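Local coordinates for putative nucleoprotein (Infectious salmon anemia virus, PDB 4EWC) that encapsidates the negative-strand viral RNA, protecting it from nucleases and forming the ribonucleoprotein that serves as template for transcription and replication, at residues 342-347 and 355-360; 180-185 and 478-483; 349-354 and 550-555. All coordinates share one frame; numbering follows the deposited sequence.

Contact 1 of 3, residues 342-347 and 355-360; sequences KVRGRC and LTSALK
Arg344 and Thr356 mark the closest backbone approach between residues 342-347 and 355-360, their CA atoms 6.0 Å apart. The first segment takes in the end of helix 334-346 and Cys347 after it, the second the end of helix 350-358 and the loop that follows, and the short link between these consecutive helices folds one back on the other. Thr356 fills the interface. With chi1 of -63° for OG1, the methyl CG2 of Thr356 points to the first helix, 3.7 Å from Arg344 N and 3.9 Å from Val343 CG1. Thr356 OG1, on the other branch, lies 3.4 Å from Cys347 SG, but its hydrogen bond goes to Gln352 O, one turn back in its own helix, so this buried polar atom is satisfied locally. Towards the more open side, Arg344 runs out extended from CG to NE, and Arg344 NE donates to Ser357 OG at 2.8 Å. The oxygen sits at the guanidinium edge, nearly in its plane, though the N-H...O angle of 138° makes the bond clearly bent; Ser357 OG also has a weak hydrogen bond with Arg353 O. A third helix, 369-381, covers the Cys347 and Thr356 side through Phe379 and Leu375, while Met321 of helix 315-326 packs on Val343, so the pair of helix ends is built into the helical bundle of the nucleoprotein.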
ATOM      1  N   LYS A 342       4.410  30.342 -19.326  1.00 59.67           N
ATOM      2  CA  LYS A 342       3.566  29.159 -19.290  1.00 61.41           C
ATOM      3  C   LYS A 342       3.790  28.379 -18.008  1.00 57.30           C
ATOM      4  O   LYS A 342       2.819  27.988 -17.343  1.00 53.48           O
ATOM      5  CB  LYS A 342       3.808  28.270 -20.501  1.00 59.01           C
ATOM      6  CG  LYS A 342       3.231  28.834 -21.761  1.00 60.03           C
ATOM      7  CD  LYS A 342       3.617  27.992 -22.944  1.00 70.27           C
ATOM      8  CE  LYS A 342       3.133  28.616 -24.234  1.00 67.90           C
ATOM      9  NZ  LYS A 342       3.508  27.762 -25.393  1.00 72.38           N
ATOM     10  N   VAL A 343       5.059  28.167 -17.656  1.00 52.37           N
ATOM     11  CA  VAL A 343       5.361  27.477 -16.418  1.00 50.15           C
ATOM     12  C   VAL A 343       4.825  28.230 -15.206  1.00 51.09           C
ATOM     13  O   VAL A 343       4.257  27.610 -14.304  1.00 49.19           O
ATOM     14  CB  VAL A 343       6.852  27.194 -16.245  1.00 52.43           C
ATOM     15  CG1 VAL A 343       7.102  26.402 -14.961  1.00 49.76           C
ATOM     16  CG2 VAL A 343       7.371  26.416 -17.425  1.00 53.42           C
ATOM     17  N   ARG A 344       4.983  29.555 -15.186  1.00 53.40           N
ATOM     18  CA  ARG A 344       4.486  30.359 -14.065  1.00 46.31           C
ATOM     19  C   ARG A 344       3.004  30.149 -13.874  1.00 43.43           C
ATOM     20  O   ARG A 344       2.557  29.940 -12.756  1.00 47.99           O
ATOM     21  CB  ARG A 344       4.821  31.857 -14.208  1.00 49.24           C
ATOM     22  CG  ARG A 344       4.865  32.598 -12.855  1.00 49.95           C
ATOM     23  CD  ARG A 344       5.385  34.026 -12.978  1.00 47.09           C
ATOM     24  NE  ARG A 344       5.599  34.677 -11.690  1.00 47.59           N
ATOM     25  CZ  ARG A 344       4.628  35.145 -10.903  1.00 53.49           C
ATOM     26  NH1 ARG A 344       3.356  35.010 -11.254  1.00 51.05           N
ATOM     27  NH2 ARG A 344       4.926  35.746  -9.750  1.00 52.97           N
ATOM     28  N   GLY A 345       2.254  30.182 -14.972  1.00 43.97           N
ATOM     29  CA  GLY A 345       0.832  29.896 -14.945  1.00 42.15           C
ATOM     30  C   GLY A 345       0.473  28.484 -14.499  1.00 47.39           C
ATOM     31  O   GLY A 345      -0.628  28.243 -14.031  1.00 48.40           O
ATOM     32  N   ARG A 346       1.386  27.535 -14.646  1.00 45.96           N
ATOM     33  CA  ARG A 346       1.071  26.175 -14.244  1.00 49.52           C
ATOM     34  C   ARG A 346       1.306  25.969 -12.760  1.00 48.05           C
ATOM     35  O   ARG A 346       0.838  24.989 -12.186  1.00 45.66           O
ATOM     36  CB  ARG A 346       1.819  25.130 -15.087  1.00 49.57           C
ATOM     37  CG  ARG A 346       1.306  25.030 -16.520  1.00 46.30           C
ATOM     38  CD  ARG A 346       1.903  23.871 -17.263  1.00 49.42           C
ATOM     39  NE  ARG A 346       1.252  22.598 -16.959  1.00 52.33           N
ATOM     40  CZ  ARG A 346       1.585  21.440 -17.533  1.00 56.06           C
ATOM     41  NH1 ARG A 346       2.561  21.410 -18.431  1.00 55.61           N
ATOM     42  NH2 ARG A 346       0.952  20.308 -17.213  1.00 52.83           N
ATOM     43  N   CYS A 347       2.009  26.910 -12.142  1.00 44.18           N
ATOM     44  CA  CYS A 347       2.244  26.846 -10.714  1.00 46.66           C
ATOM     45  C   CYS A 347       0.977  27.082  -9.909  1.00 49.58           C
ATOM     46  O   CYS A 347       0.138  27.914 -10.260  1.00 51.77           O
ATOM     47  CB  CYS A 347       3.315  27.844 -10.288  1.00 46.65           C
ATOM     48  SG  CYS A 347       4.888  27.550 -11.011  1.00 44.86           S
ATOM     49  N   LEU A 355       9.923  31.077  -7.672  1.00 56.69           N
ATOM     50  CA  LEU A 355      11.012  30.179  -8.049  1.00 54.02           C
ATOM     51  C   LEU A 355      11.146  30.113  -9.574  1.00 53.35           C
ATOM     52  O   LEU A 355      12.237  30.287 -10.122  1.00 49.87           O
ATOM     53  CB  LEU A 355      10.761  28.801  -7.437  1.00 50.53           C
ATOM     54  CG  LEU A 355      11.894  27.915  -6.941  1.00 55.83           C
ATOM     55  CD1 LEU A 355      12.985  28.676  -6.214  1.00 58.89           C
ATOM     56  CD2 LEU A 355      11.311  26.838  -6.026  1.00 58.21           C
ATOM     57  N   THR A 356      10.024  29.883 -10.248  1.00 50.15           N
ATOM     58  CA  THR A 356       9.957  29.950 -11.708  1.00 53.64           C
ATOM     59  C   THR A 356      10.487  31.278 -12.293  1.00 55.05           C
ATOM     60  O   THR A 356      11.267  31.286 -13.244  1.00 57.19           O
ATOM     61  CB  THR A 356       8.506  29.721 -12.211  1.00 55.23           C
ATOM     62  OG1 THR A 356       8.071  28.401 -11.864  1.00 54.16           O
ATOM     63  CG2 THR A 356       8.408  29.918 -13.726  1.00 52.37           C
ATOM     64  N   SER A 357      10.053  32.402 -11.736  1.00 53.62           N
ATOM     65  CA  SER A 357      10.486  33.704 -12.242  1.00 52.73           C
ATOM     66  C   SER A 357      11.961  33.931 -11.959  1.00 55.58           C
ATOM     67  O   SER A 357      12.645  34.622 -12.707  1.00 59.55           O
ATOM     68  CB  SER A 357       9.670  34.830 -11.633  1.00 46.84           C
ATOM     69  OG  SER A 357       8.350  34.842 -12.138  1.00 51.88           O
ATOM     70  N   ALA A 358      12.435  33.344 -10.868  1.00 53.71           N
ATOM     71  CA  ALA A 358      13.828  33.427 -10.491  1.00 48.81           C
ATOM     72  C   ALA A 358      14.785  32.862 -11.553  1.00 56.24           C
ATOM     73  O   ALA A 358      15.963  33.213 -11.583  1.00 64.51           O
ATOM     74  CB  ALA A 358      14.046  32.754  -9.149  1.00 48.52           C
ATOM     75  N   LEU A 359      14.300  31.993 -12.432  1.00 61.52           N
ATOM     76  CA  LEU A 359      15.159  31.481 -13.512  1.00 64.51           C
ATOM     77  C   LEU A 359      15.383  32.539 -14.576  1.00 69.51           C
ATOM     78  O   LEU A 359      14.432  33.075 -15.154  1.00 65.35           O
ATOM     79  CB  LEU A 359      14.580  30.242 -14.170  1.00 59.20           C
ATOM     80  CG  LEU A 359      14.496  28.995 -13.302  1.00 63.42           C
ATOM     81  CD1 LEU A 359      13.450  28.079 -13.893  1.00 60.28           C
ATOM     82  CD2 LEU A 359      15.846  28.298 -13.210  1.00 59.86           C
ATOM     83  N   LYS A 360      16.650  32.830 -14.840  1.00 71.48           N
ATOM     84  CA  LYS A 360      16.992  33.846 -15.815  1.00 68.89           C
ATOM     85  C   LYS A 360      18.062  33.359 -16.776  1.00 73.73           C
ATOM     86  O   LYS A 360      19.036  32.704 -16.377  1.00 72.59           O
ATOM     87  CB  LYS A 360      17.414  35.122 -15.106  1.00 73.91           C
ATOM     88  CG  LYS A 360      16.226  35.913 -14.612  1.00 76.37           C
ATOM     89  CD  LYS A 360      16.570  36.784 -13.427  1.00 80.24           C
ATOM     90  CE  LYS A 360      15.356  37.592 -13.029  1.00 83.14           C
ATOM     91  NZ  LYS A 360      15.553  38.277 -11.728  1.00 92.12           N
TER

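Contact 2 of 3, residues 180-185 and 478-483; sequences IMRILA and TTKPKK. Unlike the reference sequence in segment 180-185: Met181 (reference Ile).
Arg182, on helix 174-188, meets Lys480 and Thr479 of an irregular loop, and most of the contact is one cationic side chain laid over another. Van der Waals packing comes first. The extended Lys480 chain crosses the arginine at about a right angle and puts its CE over the centre of the Arg182 guanidinium, 3.4 Å above the plane. Arg182 CZ and Lys480 CE are 3.5 Å apart, a distance for a methylene resting on a flat face. Like charges come next: Lys480 NZ lies over the same face, 3.5 Å from Arg182 NH1, and as both are donors no hydrogen bond joins them. The polar part runs through a third residue. Asp272 forms a salt bridge with Arg182 NH2 and takes a weak hydrogen bond from Thr479 OG1, while Thr479 OG1 itself stays 4.2 Å from Arg182 NH2. Within the loop, Lys480 N donates to Thr478 OG1 (3.2 Å, 173°), an ST turn that shapes the backbone just before the lysine. Asp272 probably offsets part of the charge gathered here, and the exposed Lys480, which begins the sequence Lys480-Pro481-Lys482-Lys483, probably a nuclear localization signal, probably contributes positive charge to the surface here.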
ATOM      1  N   ILE A 180      -7.368   1.248 -32.732  1.00 43.72           N
ATOM      2  CA  ILE A 180      -8.243   2.131 -33.499  1.00 44.65           C
ATOM      3  C   ILE A 180      -7.929   3.620 -33.242  1.00 48.20           C
ATOM      4  O   ILE A 180      -7.780   4.404 -34.180  1.00 46.17           O
ATOM      5  CB  ILE A 180      -9.735   1.764 -33.244  1.00 46.41           C
ATOM      6  CG1 ILE A 180     -10.070   0.470 -34.007  1.00 51.11           C
ATOM      7  CG2 ILE A 180     -10.677   2.876 -33.646  1.00 40.10           C
ATOM      8  CD1 ILE A 180     -11.344  -0.235 -33.555  1.00 46.00           C
HETATM    9  N   MSE A 181      -7.786   4.009 -31.979  1.00 48.12           N
HETATM   10  CA  MSE A 181      -7.413   5.387 -31.670  1.00 49.29           C
HETATM   11  C   MSE A 181      -6.021   5.769 -32.209  1.00 45.77           C
HETATM   12  O   MSE A 181      -5.802   6.905 -32.627  1.00 44.74           O
HETATM   13  CB  MSE A 181      -7.448   5.656 -30.160  1.00 45.34           C
HETATM   14  CG  MSE A 181      -8.797   5.711 -29.529  1.00 39.10           C
HETATM   15 SE   MSE A 181     -10.066   6.912 -30.451  0.71 48.75          SE
HETATM   16  CE  MSE A 181      -9.078   8.572 -30.585  1.00 39.68           C
ATOM     17  N   ARG A 182      -5.085   4.831 -32.165  1.00 45.56           N
ATOM     18  CA  ARG A 182      -3.721   5.113 -32.589  1.00 48.36           C
ATOM     19  C   ARG A 182      -3.704   5.346 -34.081  1.00 47.92           C
ATOM     20  O   ARG A 182      -3.033   6.256 -34.574  1.00 48.42           O
ATOM     21  CB  ARG A 182      -2.774   3.969 -32.214  1.00 51.97           C
ATOM     22  CG  ARG A 182      -2.338   3.976 -30.767  1.00 48.79           C
ATOM     23  CD  ARG A 182      -1.472   2.759 -30.455  1.00 54.57           C
ATOM     24  NE  ARG A 182      -1.344   2.523 -29.012  1.00 63.32           N
ATOM     25  CZ  ARG A 182      -0.433   3.107 -28.225  1.00 70.43           C
ATOM     26  NH1 ARG A 182       0.443   3.970 -28.736  1.00 68.91           N
ATOM     27  NH2 ARG A 182      -0.392   2.826 -26.923  1.00 62.06           N
ATOM     28  N   ILE A 183      -4.448   4.515 -34.801  1.00 46.68           N
ATOM     29  CA  ILE A 183      -4.552   4.664 -36.242  1.00 46.96           C
ATOM     30  C   ILE A 183      -5.338   5.927 -36.594  1.00 50.08           C
ATOM     31  O   ILE A 183      -5.024   6.632 -37.558  1.00 48.95           O
ATOM     32  CB  ILE A 183      -5.137   3.401 -36.908  1.00 48.77           C
ATOM     33  CG1 ILE A 183      -4.873   3.416 -38.404  1.00 51.28           C
ATOM     34  CG2 ILE A 183      -6.602   3.242 -36.629  1.00 52.10           C
ATOM     35  CD1 ILE A 183      -3.412   3.310 -38.725  1.00 56.37           C
ATOM     36  N   LEU A 184      -6.345   6.225 -35.785  1.00 50.57           N
ATOM     37  CA  LEU A 184      -7.130   7.430 -35.986  1.00 48.27           C
ATOM     38  C   LEU A 184      -6.241   8.650 -35.849  1.00 47.68           C
ATOM     39  O   LEU A 184      -6.227   9.510 -36.722  1.00 46.58           O
ATOM     40  CB  LEU A 184      -8.269   7.501 -34.980  1.00 44.83           C
ATOM     41  CG  LEU A 184      -9.107   8.783 -34.964  1.00 45.81           C
ATOM     42  CD1 LEU A 184      -9.393   9.317 -36.357  1.00 44.89           C
ATOM     43  CD2 LEU A 184     -10.404   8.510 -34.249  1.00 45.25           C
ATOM     44  N   ALA A 185      -5.508   8.712 -34.742  1.00 49.32           N
ATOM     45  CA  ALA A 185      -4.558   9.795 -34.517  1.00 52.30           C
ATOM     46  C   ALA A 185      -3.603   9.902 -35.705  1.00 53.42           C
ATOM     47  O   ALA A 185      -3.325  10.996 -36.202  1.00 58.01           O
ATOM     48  CB  ALA A 185      -3.792   9.576 -33.226  1.00 43.17           C
ATOM     49  N   THR A 478       5.290  -4.299 -23.479  1.00 53.32           N
ATOM     50  CA  THR A 478       4.472  -3.441 -24.317  1.00 52.17           C
ATOM     51  C   THR A 478       3.033  -3.927 -24.363  1.00 55.24           C
ATOM     52  O   THR A 478       2.747  -5.109 -24.122  1.00 52.80           O
ATOM     53  CB  THR A 478       5.011  -3.361 -25.765  1.00 50.14           C
ATOM     54  OG1 THR A 478       4.222  -2.433 -26.519  1.00 50.29           O
ATOM     55  CG2 THR A 478       5.003  -4.716 -26.418  1.00 34.19           C
ATOM     56  N   THR A 479       2.142  -2.991 -24.672  1.00 49.84           N
ATOM     57  CA  THR A 479       0.716  -3.254 -24.786  1.00 49.27           C
ATOM     58  C   THR A 479       0.380  -3.761 -26.187  1.00 48.16           C
ATOM     59  O   THR A 479      -0.668  -4.362 -26.400  1.00 51.39           O
ATOM     60  CB  THR A 479      -0.114  -1.976 -24.487  1.00 45.31           C
ATOM     61  OG1 THR A 479       0.464  -0.863 -25.178  1.00 48.84           O
ATOM     62  CG2 THR A 479      -0.082  -1.658 -23.016  1.00 48.80           C
ATOM     63  N   LYS A 480       1.292  -3.536 -27.128  1.00 44.76           N
ATOM     64  CA  LYS A 480       1.035  -3.798 -28.536  1.00 52.41           C
ATOM     65  C   LYS A 480       1.376  -5.216 -29.018  1.00 55.20           C
ATOM     66  O   LYS A 480       2.499  -5.692 -28.839  1.00 58.35           O
ATOM     67  CB  LYS A 480       1.785  -2.765 -29.364  1.00 50.59           C
ATOM     68  CG  LYS A 480       1.411  -1.372 -28.979  1.00 52.68           C
ATOM     69  CD  LYS A 480       2.291  -0.371 -29.672  1.00 59.71           C
ATOM     70  CE  LYS A 480       2.238   0.965 -28.979  1.00 56.26           C
ATOM     71  NZ  LYS A 480       3.108   1.920 -29.702  1.00 71.48           N
ATOM     72  N   PRO A 481       0.407  -5.892 -29.655  1.00 55.58           N
ATOM     73  CA  PRO A 481       0.632  -7.252 -30.182  1.00 59.16           C
ATOM     74  C   PRO A 481       1.716  -7.243 -31.250  1.00 58.02           C
ATOM     75  O   PRO A 481       1.739  -6.340 -32.074  1.00 56.52           O
ATOM     76  CB  PRO A 481      -0.723  -7.624 -30.812  1.00 59.08           C
ATOM     77  CG  PRO A 481      -1.713  -6.673 -30.216  1.00 58.27           C
ATOM     78  CD  PRO A 481      -0.963  -5.411 -29.905  1.00 52.84           C
ATOM     79  N   LYS A 482       2.596  -8.233 -31.258  1.00 63.79           N
ATOM     80  CA  LYS A 482       3.789  -8.107 -32.088  1.00 66.87           C
ATOM     81  C   LYS A 482       3.723  -8.843 -33.429  1.00 64.67           C
ATOM     82  O   LYS A 482       4.733  -8.944 -34.109  1.00 77.12           O
ATOM     83  CB  LYS A 482       5.051  -8.499 -31.300  1.00 55.53           C
ATOM     84  N   LYS A 483       2.546  -9.331 -33.803  1.00 56.60           N
ATOM     85  CA  LYS A 483       2.330 -10.026 -35.082  1.00 68.36           C
ATOM     86  C   LYS A 483       2.756 -11.493 -35.055  1.00 66.90           C
ATOM     87  O   LYS A 483       2.203 -12.328 -35.767  1.00 61.82           O
ATOM     88  CB  LYS A 483       2.944  -9.287 -36.291  1.00 60.76           C
TER

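Contact 3 of 3, residues 349-354 and 550-555; sequences TEEQRL and RALVKR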
ATOM      1  N   THR A 349       1.343  26.980  -6.293  1.00 47.64           N
ATOM      2  CA  THR A 349       1.760  27.647  -5.080  1.00 49.31           C
ATOM      3  C   THR A 349       2.624  28.845  -5.440  1.00 50.01           C
ATOM      4  O   THR A 349       3.265  28.864  -6.490  1.00 50.18           O
ATOM      5  CB  THR A 349       2.537  26.715  -4.127  1.00 52.17           C
ATOM      6  OG1 THR A 349       3.828  26.411  -4.681  1.00 50.48           O
ATOM      7  CG2 THR A 349       1.754  25.431  -3.858  1.00 43.46           C
ATOM      8  N   GLU A 350       2.634  29.848  -4.567  1.00 54.81           N
ATOM      9  CA  GLU A 350       3.357  31.093  -4.829  1.00 47.91           C
ATOM     10  C   GLU A 350       4.843  30.831  -4.860  1.00 48.63           C
ATOM     11  O   GLU A 350       5.579  31.426  -5.644  1.00 47.32           O
ATOM     12  CB  GLU A 350       3.042  32.133  -3.758  1.00 49.51           C
ATOM     13  CG  GLU A 350       3.805  33.440  -3.940  1.00 51.42           C
ATOM     14  CD  GLU A 350       3.322  34.222  -5.156  1.00 50.54           C
ATOM     15  OE1 GLU A 350       2.389  33.749  -5.836  1.00 50.14           O
ATOM     16  OE2 GLU A 350       3.876  35.305  -5.428  1.00 47.89           O
ATOM     17  N   GLU A 351       5.266  29.938  -3.976  1.00 48.54           N
ATOM     18  CA  GLU A 351       6.656  29.542  -3.890  1.00 47.39           C
ATOM     19  C   GLU A 351       7.205  29.104  -5.243  1.00 51.84           C
ATOM     20  O   GLU A 351       8.293  29.493  -5.632  1.00 52.32           O
ATOM     21  CB  GLU A 351       6.796  28.408  -2.882  1.00 59.04           C
ATOM     22  CG  GLU A 351       8.150  27.716  -2.896  1.00 58.58           C
ATOM     23  CD  GLU A 351       9.255  28.572  -2.341  1.00 69.62           C
ATOM     24  OE1 GLU A 351       9.043  29.228  -1.291  1.00 73.68           O
ATOM     25  OE2 GLU A 351      10.352  28.589  -2.947  1.00 76.53           O
ATOM     26  N   GLN A 352       6.439  28.288  -5.957  1.00 54.85           N
ATOM     27  CA  GLN A 352       6.842  27.827  -7.276  1.00 48.83           C
ATOM     28  C   GLN A 352       6.837  28.964  -8.304  1.00 51.75           C
ATOM     29  O   GLN A 352       7.669  28.992  -9.211  1.00 52.53           O
ATOM     30  CB  GLN A 352       5.959  26.681  -7.706  1.00 43.38           C
ATOM     31  CG  GLN A 352       6.209  25.443  -6.875  1.00 45.77           C
ATOM     32  CD  GLN A 352       5.081  24.414  -6.913  1.00 45.31           C
ATOM     33  OE1 GLN A 352       3.913  24.729  -6.690  1.00 44.22           O
ATOM     34  NE2 GLN A 352       5.444  23.166  -7.176  1.00 48.56           N
ATOM     35  N   ARG A 353       5.904  29.903  -8.152  1.00 51.57           N
ATOM     36  CA  ARG A 353       5.794  31.037  -9.072  1.00 52.76           C
ATOM     37  C   ARG A 353       7.036  31.934  -9.015  1.00 55.31           C
ATOM     38  O   ARG A 353       7.613  32.252 -10.052  1.00 52.72           O
ATOM     39  CB  ARG A 353       4.510  31.849  -8.820  1.00 50.02           C
ATOM     40  CG  ARG A 353       3.244  31.075  -9.133  1.00 50.12           C
ATOM     41  CD  ARG A 353       1.992  31.943  -9.151  1.00 47.27           C
ATOM     42  NE  ARG A 353       0.803  31.111  -8.982  1.00 46.37           N
ATOM     43  CZ  ARG A 353       0.187  30.908  -7.820  1.00 49.63           C
ATOM     44  NH1 ARG A 353       0.619  31.519  -6.724  1.00 49.02           N
ATOM     45  NH2 ARG A 353      -0.872  30.105  -7.759  1.00 50.22           N
ATOM     46  N   LEU A 354       7.430  32.341  -7.808  1.00 52.33           N
ATOM     47  CA  LEU A 354       8.653  33.108  -7.605  1.00 54.45           C
ATOM     48  C   LEU A 354       9.838  32.324  -8.118  1.00 55.73           C
ATOM     49  O   LEU A 354      10.651  32.829  -8.888  1.00 52.64           O
ATOM     50  CB  LEU A 354       8.871  33.422  -6.117  1.00 54.38           C
ATOM     51  CG  LEU A 354       7.732  34.247  -5.526  1.00 55.07           C
ATOM     52  CD1 LEU A 354       8.002  34.523  -4.060  1.00 53.62           C
ATOM     53  CD2 LEU A 354       7.549  35.534  -6.325  1.00 40.85           C
ATOM     54  N   ARG A 550      18.087  31.140  -1.017  1.00 91.22           N
ATOM     55  CA  ARG A 550      18.387  30.193   0.069  1.00 94.40           C
ATOM     56  C   ARG A 550      17.277  30.139   1.126  1.00 92.42           C
ATOM     57  O   ARG A 550      17.026  29.090   1.737  1.00 89.92           O
ATOM     58  CB  ARG A 550      19.721  30.529   0.729  1.00 82.58           C
ATOM     59  N   ALA A 551      16.624  31.278   1.342  1.00 88.65           N
ATOM     60  CA  ALA A 551      15.475  31.335   2.230  1.00 89.16           C
ATOM     61  C   ALA A 551      14.357  30.472   1.648  1.00 83.15           C
ATOM     62  O   ALA A 551      13.702  29.718   2.372  1.00 79.67           O
ATOM     63  CB  ALA A 551      15.016  32.768   2.404  1.00 82.84           C
ATOM     64  N   LEU A 552      14.160  30.583   0.335  1.00 81.25           N
ATOM     65  CA  LEU A 552      13.213  29.735  -0.378  1.00 83.65           C
ATOM     66  C   LEU A 552      13.422  28.272  -0.006  1.00 82.75           C
ATOM     67  O   LEU A 552      12.517  27.643   0.537  1.00 81.36           O
ATOM     68  CB  LEU A 552      13.353  29.909  -1.892  1.00 82.83           C
ATOM     69  CG  LEU A 552      12.920  31.259  -2.462  1.00 87.36           C
ATOM     70  CD1 LEU A 552      13.247  31.358  -3.945  1.00 81.02           C
ATOM     71  CD2 LEU A 552      11.426  31.485  -2.219  1.00 86.36           C
ATOM     72  N   VAL A 553      14.622  27.756  -0.271  1.00 75.57           N
ATOM     73  CA  VAL A 553      14.943  26.358  -0.005  1.00 75.63           C
ATOM     74  C   VAL A 553      14.541  25.933   1.401  1.00 75.46           C
ATOM     75  O   VAL A 553      13.842  24.933   1.589  1.00 74.53           O
ATOM     76  CB  VAL A 553      16.447  26.071  -0.186  1.00 76.61           C
ATOM     77  CG1 VAL A 553      16.773  24.657   0.271  1.00 64.53           C
ATOM     78  CG2 VAL A 553      16.860  26.285  -1.639  1.00 75.32           C
ATOM     79  N   LYS A 554      14.980  26.710   2.382  1.00 79.39           N
ATOM     80  CA  LYS A 554      14.657  26.461   3.783  1.00 79.46           C
ATOM     81  C   LYS A 554      13.148  26.334   4.027  1.00 77.83           C
ATOM     82  O   LYS A 554      12.699  25.411   4.708  1.00 74.20           O
ATOM     83  CB  LYS A 554      15.243  27.580   4.654  1.00 79.73           C
ATOM     84  N   ARG A 555      12.376  27.266   3.467  1.00 73.17           N
ATOM     85  CA  ARG A 555      10.926  27.254   3.611  1.00 73.92           C
ATOM     86  C   ARG A 555      10.312  25.991   3.020  1.00 74.29           C
ATOM     87  O   ARG A 555       9.562  25.275   3.690  1.00 69.56           O
ATOM     88  CB  ARG A 555      10.302  28.496   2.959  1.00 73.79           C
ATOM     89  CG  ARG A 555      10.464  29.753   3.784  1.00 70.36           C
ATOM     90  CD  ARG A 555       9.893  30.971   3.090  1.00 67.37           C
ATOM     91  NE  ARG A 555      10.706  32.139   3.376  1.00 69.06           N
ATOM     92  CZ  ARG A 555      11.215  32.952   2.455  1.00 72.26           C
ATOM     93  NH1 ARG A 555      10.974  32.753   1.164  1.00 72.72           N
ATOM     94  NH2 ARG A 555      11.966  33.977   2.834  1.00 79.45           N
TER
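Glu351 reaches Leu552 through two torsions: CG stands anti to the backbone N (chi1 168°), and a bend at chi2 (71°) swings the carboxylate round to the neighbouring helix. Leu552 answers with CG anti to its carbonyl carbon (chi1 -69°), which carries its methyls to the carboxylate. This is a small helix-helix contact at the protein surface, between the first turns of helices 350-358 and 550-564, with the closest CA atoms, those of Glu351 and Leu552, 7.4 Å apart. The pairing is acid against aliphatic: the two side chains cross at a slant, and no hydrogen bond or salt bridge spans the segments. Arg555, one turn beyond Leu552, supplies the opposite charge. Arg555 NH1 is still 4.7 Å from Glu351 OE1, near enough perhaps to favour the carboxylate electrostatically. The first helix is capped at its start by Thr349, whose OG1 accepts a weak bond from Gln352 N and donates to Gln352 OE1 at 2.6 Å. On another side of that turn, Arg353 NH1 forms a salt bridge with Glu350 OE1, in the guanidinium plane. Across the interface, both carboxylate oxygens of Glu351 are turned to one methyl of the leucine, with Leu552 CD2 3.4 Å from Glu351 OE1.

Overall arrangement
Contacts 1 and 3 share helix 350-358 and touch each other, their centres 11 Å apart: contact 1 is buried in the helical bundle, whereas contact 3 lies at the surface, where the C-terminal helix 550-564 meets the same helix. Leu355, in segment 355-360, packs on Leu552, so Leu552 touches both segments taken from helix 350-358. Contact 2 stands apart, on the opposite side of the chain's centre, about 20 Å from contact 1 and 29 Å from contact 3 between nearest atoms, and is partly buried. Chemistry follows place: a methyl-centred interface with one peripheral hydrogen bond in contact 1, crossed cations beside an outside acid in contact 2, and carboxylate against leucine in contact 3.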